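Secreted protein ASP-2 (Necator americanus, PDB 1U53) is a secreted pathogenesis-related-1 (CAP family) protein of a human hookworm, of undefined molecular function, that serves as a vaccine antigen against hookworm infection. Local coordinates at residues A[48-60]-A[137-149]. Sequence-based numbering, arbitrary orientation.
Sequences AKMKTMAYDCEVE and QMVWQETVKLGCY
The ring of Tyr-55 lays one face over Leu-146 O and Gly-147 CA, the latter in a CH-pi contact 4.2 Å from the ring centroid. With CG swung trans to the backbone N (chi1 -156°), its OH accepts from Cys-148 N at 2.9 Å, almost straight (173° at the hydrogen). The same hydroxyl donates to the anti lone pair of Glu-60 OE2, a carboxylate also paired with Arg-17 and Asn-10. Between the backbones, Ala-54 N bonds to Val-144 O, Ala-54 O accepts from Leu-146 N, and Asp-56 N reaches Leu-146 O, pairing strand 54-55, outermost in the CAP-domain sheet, in parallel with strand 145-152. Asp-56 divides its carboxylate: OD1 caps helix 57-67 through Val-59 N, while OD2 is met on its anti side by Lys-145 NZ (2.9 Å), a salt bridge. Extended beyond CG, Met-53 sets its CE 3.6 Å from Thr-143 CG2. Farther along, Lys-51 NZ forms a salt bridge with Glu-142 OE1 (2.9 Å), on its syn side, and Gln-141 NE2 donates to Glu-142 OE2, which lies almost in the amide plane of Gln-141. A water bridges Gln-141 OE1 to Lys-49 N. One salt bridge precedes the pairing and the other follows it along residues 48-60, and the guanidinium of Arg-17 would probably favour the ionised form of Glu-60.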
loop_
_atom_site.group_PDB
_atom_site.type_symbol
_atom_site.label_atom_id
_atom_site.label_comp_id
_atom_site.label_asym_id
_atom_site.label_seq_id
_atom_site.Cartn_x
_atom_site.Cartn_y
_atom_site.Cartn_z
ATOM N N ALA A 48 0.652 6.813 -16.042
ATOM C CA ALA A 48 0.910 6.242 -17.379
ATOM C C ALA A 48 1.234 4.749 -17.354
ATOM O O ALA A 48 1.132 4.073 -18.390
ATOM C CB ALA A 48 2.085 6.982 -18.045
ATOM N N LYS A 49 1.682 4.247 -16.202
ATOM C CA LYS A 49 2.150 2.851 -16.099
ATOM C C LYS A 49 2.097 2.353 -14.656
ATOM O O LYS A 49 3.112 1.865 -14.079
ATOM C CB LYS A 49 3.550 2.668 -16.695
ATOM C CG LYS A 49 4.654 3.529 -16.098
ATOM C CD LYS A 49 6.003 3.278 -16.854
ATOM C CE LYS A 49 6.479 1.839 -16.666
ATOM N NZ LYS A 49 7.866 1.642 -17.334
ATOM N N MET A 50 0.924 2.507 -14.037
ATOM C CA MET A 50 0.775 2.019 -12.665
ATOM C C MET A 50 0.733 0.484 -12.674
ATOM O O MET A 50 -0.130 -0.133 -13.333
ATOM C CB MET A 50 -0.532 2.589 -12.100
ATOM C CG MET A 50 -0.834 2.160 -10.689
ATOM S SD MET A 50 0.270 2.880 -9.451
ATOM C CE MET A 50 -0.304 4.580 -9.373
ATOM N N LYS A 51 1.640 -0.139 -11.922
ATOM C CA LYS A 51 1.774 -1.584 -12.023
ATOM C C LYS A 51 0.807 -2.295 -11.067
ATOM O O LYS A 51 0.527 -1.805 -9.958
ATOM C CB LYS A 51 3.237 -1.995 -11.773
ATOM C CG LYS A 51 4.221 -1.233 -12.698
ATOM C CD LYS A 51 5.602 -1.923 -12.723
ATOM C CE LYS A 51 6.500 -1.354 -13.877
ATOM N NZ LYS A 51 7.881 -1.892 -13.691
ATOM N N THR A 52 0.311 -3.434 -11.537
ATOM C CA THR A 52 -0.459 -4.351 -10.672
ATOM C C THR A 52 0.452 -4.979 -9.611
ATOM O O THR A 52 1.578 -5.446 -9.927
ATOM C CB THR A 52 -1.068 -5.476 -11.548
ATOM O OG1 THR A 52 -1.894 -4.902 -12.561
ATOM C CG2 THR A 52 -1.977 -6.344 -10.725
ATOM N N MET A 53 -0.047 -5.042 -8.374
ATOM C CA MET A 53 0.623 -5.772 -7.310
ATOM C C MET A 53 0.210 -7.253 -7.271
ATOM O O MET A 53 -0.898 -7.642 -7.681
ATOM C CB MET A 53 0.330 -5.181 -5.922
ATOM C CG MET A 53 0.956 -3.832 -5.678
ATOM S SD MET A 53 0.360 -3.179 -4.114
ATOM C CE MET A 53 1.606 -1.946 -3.774
ATOM N N ALA A 54 1.156 -8.082 -6.811
ATOM C CA ALA A 54 0.905 -9.495 -6.542
ATOM C C ALA A 54 1.187 -9.734 -5.069
ATOM O O ALA A 54 2.055 -9.084 -4.494
ATOM C CB ALA A 54 1.853 -10.395 -7.347
ATOM N N TYR A 55 0.514 -10.712 -4.495
ATOM C CA TYR A 55 0.732 -11.076 -3.090
ATOM C C TYR A 55 1.991 -11.913 -2.988
ATOM O O TYR A 55 2.306 -12.714 -3.895
ATOM C CB TYR A 55 -0.469 -11.836 -2.493
ATOM C CG TYR A 55 -0.510 -11.679 -0.978
ATOM C CD1 TYR A 55 -1.030 -10.509 -0.392
ATOM C CD2 TYR A 55 0.052 -12.645 -0.134
ATOM C CE1 TYR A 55 -1.020 -10.339 1.022
ATOM C CE2 TYR A 55 0.061 -12.483 1.270
ATOM C CZ TYR A 55 -0.456 -11.330 1.834
ATOM O OH TYR A 55 -0.416 -11.147 3.201
ATOM N N ASP A 56 2.765 -11.704 -1.929
ATOM C CA ASP A 56 4.075 -12.423 -1.846
ATOM C C ASP A 56 4.205 -12.959 -0.420
ATOM O O ASP A 56 4.251 -12.170 0.547
ATOM C CB ASP A 56 5.194 -11.427 -2.143
ATOM C CG ASP A 56 6.578 -12.033 -2.052
ATOM O OD1 ASP A 56 6.819 -12.881 -1.192
ATOM O OD2 ASP A 56 7.460 -11.661 -2.852
ATOM N N CYS A 57 4.254 -14.289 -0.258
ATOM C CA CYS A 57 4.204 -14.872 1.087
ATOM C C CYS A 57 5.461 -14.567 1.899
ATOM O O CYS A 57 5.423 -14.594 3.138
ATOM C CB CYS A 57 4.078 -16.410 1.004
ATOM S SG CYS A 57 2.683 -16.987 0.074
ATOM N N GLU A 58 6.590 -14.359 1.199
ATOM C CA GLU A 58 7.823 -13.970 1.889
ATOM C C GLU A 58 7.788 -12.575 2.491
ATOM O O GLU A 58 8.311 -12.320 3.581
ATOM C CB GLU A 58 9.067 -14.173 0.995
ATOM C CG GLU A 58 9.348 -15.657 0.749
ATOM C CD GLU A 58 9.684 -16.359 2.049
ATOM O OE1 GLU A 58 8.858 -17.172 2.538
ATOM O OE2 GLU A 58 10.744 -16.004 2.608
ATOM N N VAL A 59 7.153 -11.669 1.778
ATOM C CA VAL A 59 6.911 -10.308 2.273
ATOM C C VAL A 59 5.943 -10.381 3.437
ATOM O O VAL A 59 6.119 -9.685 4.444
ATOM C CB VAL A 59 6.372 -9.441 1.158
ATOM C CG1 VAL A 59 6.108 -8.011 1.691
ATOM C CG2 VAL A 59 7.465 -9.360 0.026
ATOM N N GLU A 60 4.917 -11.230 3.337
ATOM C CA GLU A 60 4.025 -11.444 4.518
ATOM C C GLU A 60 4.799 -11.910 5.767
ATOM O O GLU A 60 4.525 -11.490 6.896
ATOM C CB GLU A 60 2.941 -12.486 4.196
ATOM C CG GLU A 60 2.093 -12.851 5.389
ATOM C CD GLU A 60 1.003 -13.820 4.992
ATOM O OE1 GLU A 60 1.124 -14.987 5.407
ATOM O OE2 GLU A 60 0.059 -13.411 4.264
ATOM N N GLN A 137 3.165 5.127 -0.474
ATOM C CA GLN A 137 3.633 3.757 -0.612
ATOM C C GLN A 137 2.568 2.840 -1.272
ATOM O O GLN A 137 2.890 1.993 -2.087
ATOM C CB GLN A 137 4.150 3.203 0.735
ATOM C CG GLN A 137 4.579 1.747 0.674
ATOM C CD GLN A 137 5.766 1.463 -0.296
ATOM O OE1 GLN A 137 5.571 1.150 -1.507
ATOM N NE2 GLN A 137 6.978 1.498 0.244
ATOM N N MET A 138 1.284 3.043 -0.943
ATOM C CA MET A 138 0.281 2.172 -1.527
ATOM C C MET A 138 0.271 2.331 -3.049
ATOM O O MET A 138 0.002 1.365 -3.751
ATOM C CB MET A 138 -1.123 2.525 -1.017
ATOM C CG MET A 138 -1.362 1.997 0.378
ATOM S SD MET A 138 -3.077 2.339 0.921
ATOM C CE MET A 138 -3.921 1.046 -0.025
ATOM N N VAL A 139 0.460 3.562 -3.557
ATOM C CA VAL A 139 0.381 3.789 -5.001
ATOM C C VAL A 139 1.734 4.021 -5.688
ATOM O O VAL A 139 1.782 4.595 -6.774
ATOM C CB VAL A 139 -0.596 4.951 -5.358
ATOM C CG1 VAL A 139 -2.046 4.665 -4.770
ATOM C CG2 VAL A 139 -0.068 6.322 -4.833
ATOM N N TRP A 140 2.823 3.571 -5.047
ATOM C CA TRP A 140 4.151 3.699 -5.639
ATOM C C TRP A 140 4.242 2.810 -6.894
ATOM O O TRP A 140 4.021 1.606 -6.831
ATOM C CB TRP A 140 5.194 3.273 -4.604
ATOM C CG TRP A 140 6.582 3.747 -4.956
ATOM C CD1 TRP A 140 7.575 3.048 -5.560
ATOM C CD2 TRP A 140 7.112 5.042 -4.650
ATOM N NE1 TRP A 140 8.726 3.843 -5.647
ATOM C CE2 TRP A 140 8.446 5.076 -5.130
ATOM C CE3 TRP A 140 6.576 6.185 -4.048
ATOM C CZ2 TRP A 140 9.249 6.223 -5.004
ATOM C CZ3 TRP A 140 7.357 7.317 -3.925
ATOM C CH2 TRP A 140 8.691 7.330 -4.406
ATOM N N GLN A 141 4.542 3.427 -8.036
ATOM C CA GLN A 141 4.405 2.764 -9.329
ATOM C C GLN A 141 5.179 1.473 -9.349
ATOM O O GLN A 141 4.671 0.454 -9.841
ATOM C CB GLN A 141 4.891 3.714 -10.407
ATOM C CG GLN A 141 5.138 3.033 -11.742
ATOM C CD GLN A 141 5.686 4.026 -12.698
ATOM O OE1 GLN A 141 5.040 4.996 -12.988
ATOM N NE2 GLN A 141 6.900 3.787 -13.190
ATOM N N GLU A 142 6.426 1.535 -8.875
ATOM C CA GLU A 142 7.340 0.417 -9.049
ATOM C C GLU A 142 7.203 -0.668 -7.993
ATOM O O GLU A 142 7.805 -1.754 -8.118
ATOM C CB GLU A 142 8.770 0.932 -9.176
ATOM C CG GLU A 142 8.928 1.770 -10.465
ATOM C CD GLU A 142 8.795 0.936 -11.695
ATOM O OE1 GLU A 142 9.168 -0.260 -11.637
ATOM O OE2 GLU A 142 8.335 1.446 -12.749
ATOM N N THR A 143 6.336 -0.441 -7.001
ATOM C CA THR A 143 6.144 -1.456 -5.968
ATOM C C THR A 143 5.143 -2.466 -6.505
ATOM O O THR A 143 4.012 -2.094 -6.852
ATOM C CB THR A 143 5.598 -0.818 -4.711
ATOM O OG1 THR A 143 6.625 -0.030 -4.113
ATOM C CG2 THR A 143 5.170 -1.920 -3.715
ATOM N N VAL A 144 5.539 -3.738 -6.617
ATOM C CA VAL A 144 4.701 -4.745 -7.237
ATOM C C VAL A 144 4.496 -6.019 -6.388
ATOM O O VAL A 144 3.861 -6.946 -6.836
ATOM C CB VAL A 144 5.243 -5.145 -8.628
ATOM C CG1 VAL A 144 5.199 -3.952 -9.546
ATOM C CG2 VAL A 144 6.671 -5.656 -8.470
ATOM N N LYS A 145 5.049 -6.061 -5.175
ATOM C CA LYS A 145 4.816 -7.168 -4.236
ATOM C C LYS A 145 4.235 -6.604 -2.937
ATOM O O LYS A 145 4.729 -5.607 -2.427
ATOM C CB LYS A 145 6.141 -7.861 -3.904
ATOM C CG LYS A 145 6.829 -8.518 -5.143
ATOM C CD LYS A 145 8.220 -9.089 -4.754
ATOM C CE LYS A 145 8.715 -10.144 -5.783
ATOM N NZ LYS A 145 7.994 -11.431 -5.655
ATOM N N LEU A 146 3.227 -7.270 -2.401
ATOM C CA LEU A 146 2.578 -6.861 -1.176
ATOM C C LEU A 146 2.519 -8.063 -0.276
ATOM O O LEU A 146 2.226 -9.163 -0.750
ATOM C CB LEU A 146 1.117 -6.434 -1.497
ATOM C CG LEU A 146 0.293 -6.012 -0.290
ATOM C CD1 LEU A 146 0.855 -4.724 0.266
ATOM C CD2 LEU A 146 -1.195 -5.793 -0.676
ATOM N N GLY A 147 2.768 -7.887 1.017
ATOM C CA GLY A 147 2.539 -9.006 1.952
ATOM C C GLY A 147 2.193 -8.357 3.283
ATOM O O GLY A 147 2.874 -7.419 3.683
ATOM N N CYS A 148 1.146 -8.832 3.970
ATOM C CA CYS A 148 0.739 -8.189 5.213
ATOM C C CYS A 148 0.426 -9.200 6.295
ATOM O O CYS A 148 0.194 -10.361 6.017
ATOM C CB CYS A 148 -0.547 -7.369 4.954
ATOM S SG CYS A 148 -0.476 -6.284 3.505
ATOM N N TYR A 149 0.336 -8.712 7.523
ATOM C CA TYR A 149 -0.092 -9.576 8.624
ATOM C C TYR A 149 -0.900 -8.755 9.611
ATOM O O TYR A 149 -0.564 -7.582 9.868
ATOM C CB TYR A 149 1.129 -10.210 9.294
ATOM C CG TYR A 149 0.789 -11.394 10.189
ATOM C CD1 TYR A 149 0.730 -12.688 9.657
ATOM C CD2 TYR A 149 0.497 -11.209 11.544
ATOM C CE1 TYR A 149 0.371 -13.749 10.472
ATOM C CE2 TYR A 149 0.152 -12.263 12.349
ATOM C CZ TYR A 149 0.098 -13.534 11.819
ATOM O OH TYR A 149 -0.216 -14.614 12.642
HETATM O O HOH W 1 2.471 5.576 -13.798
#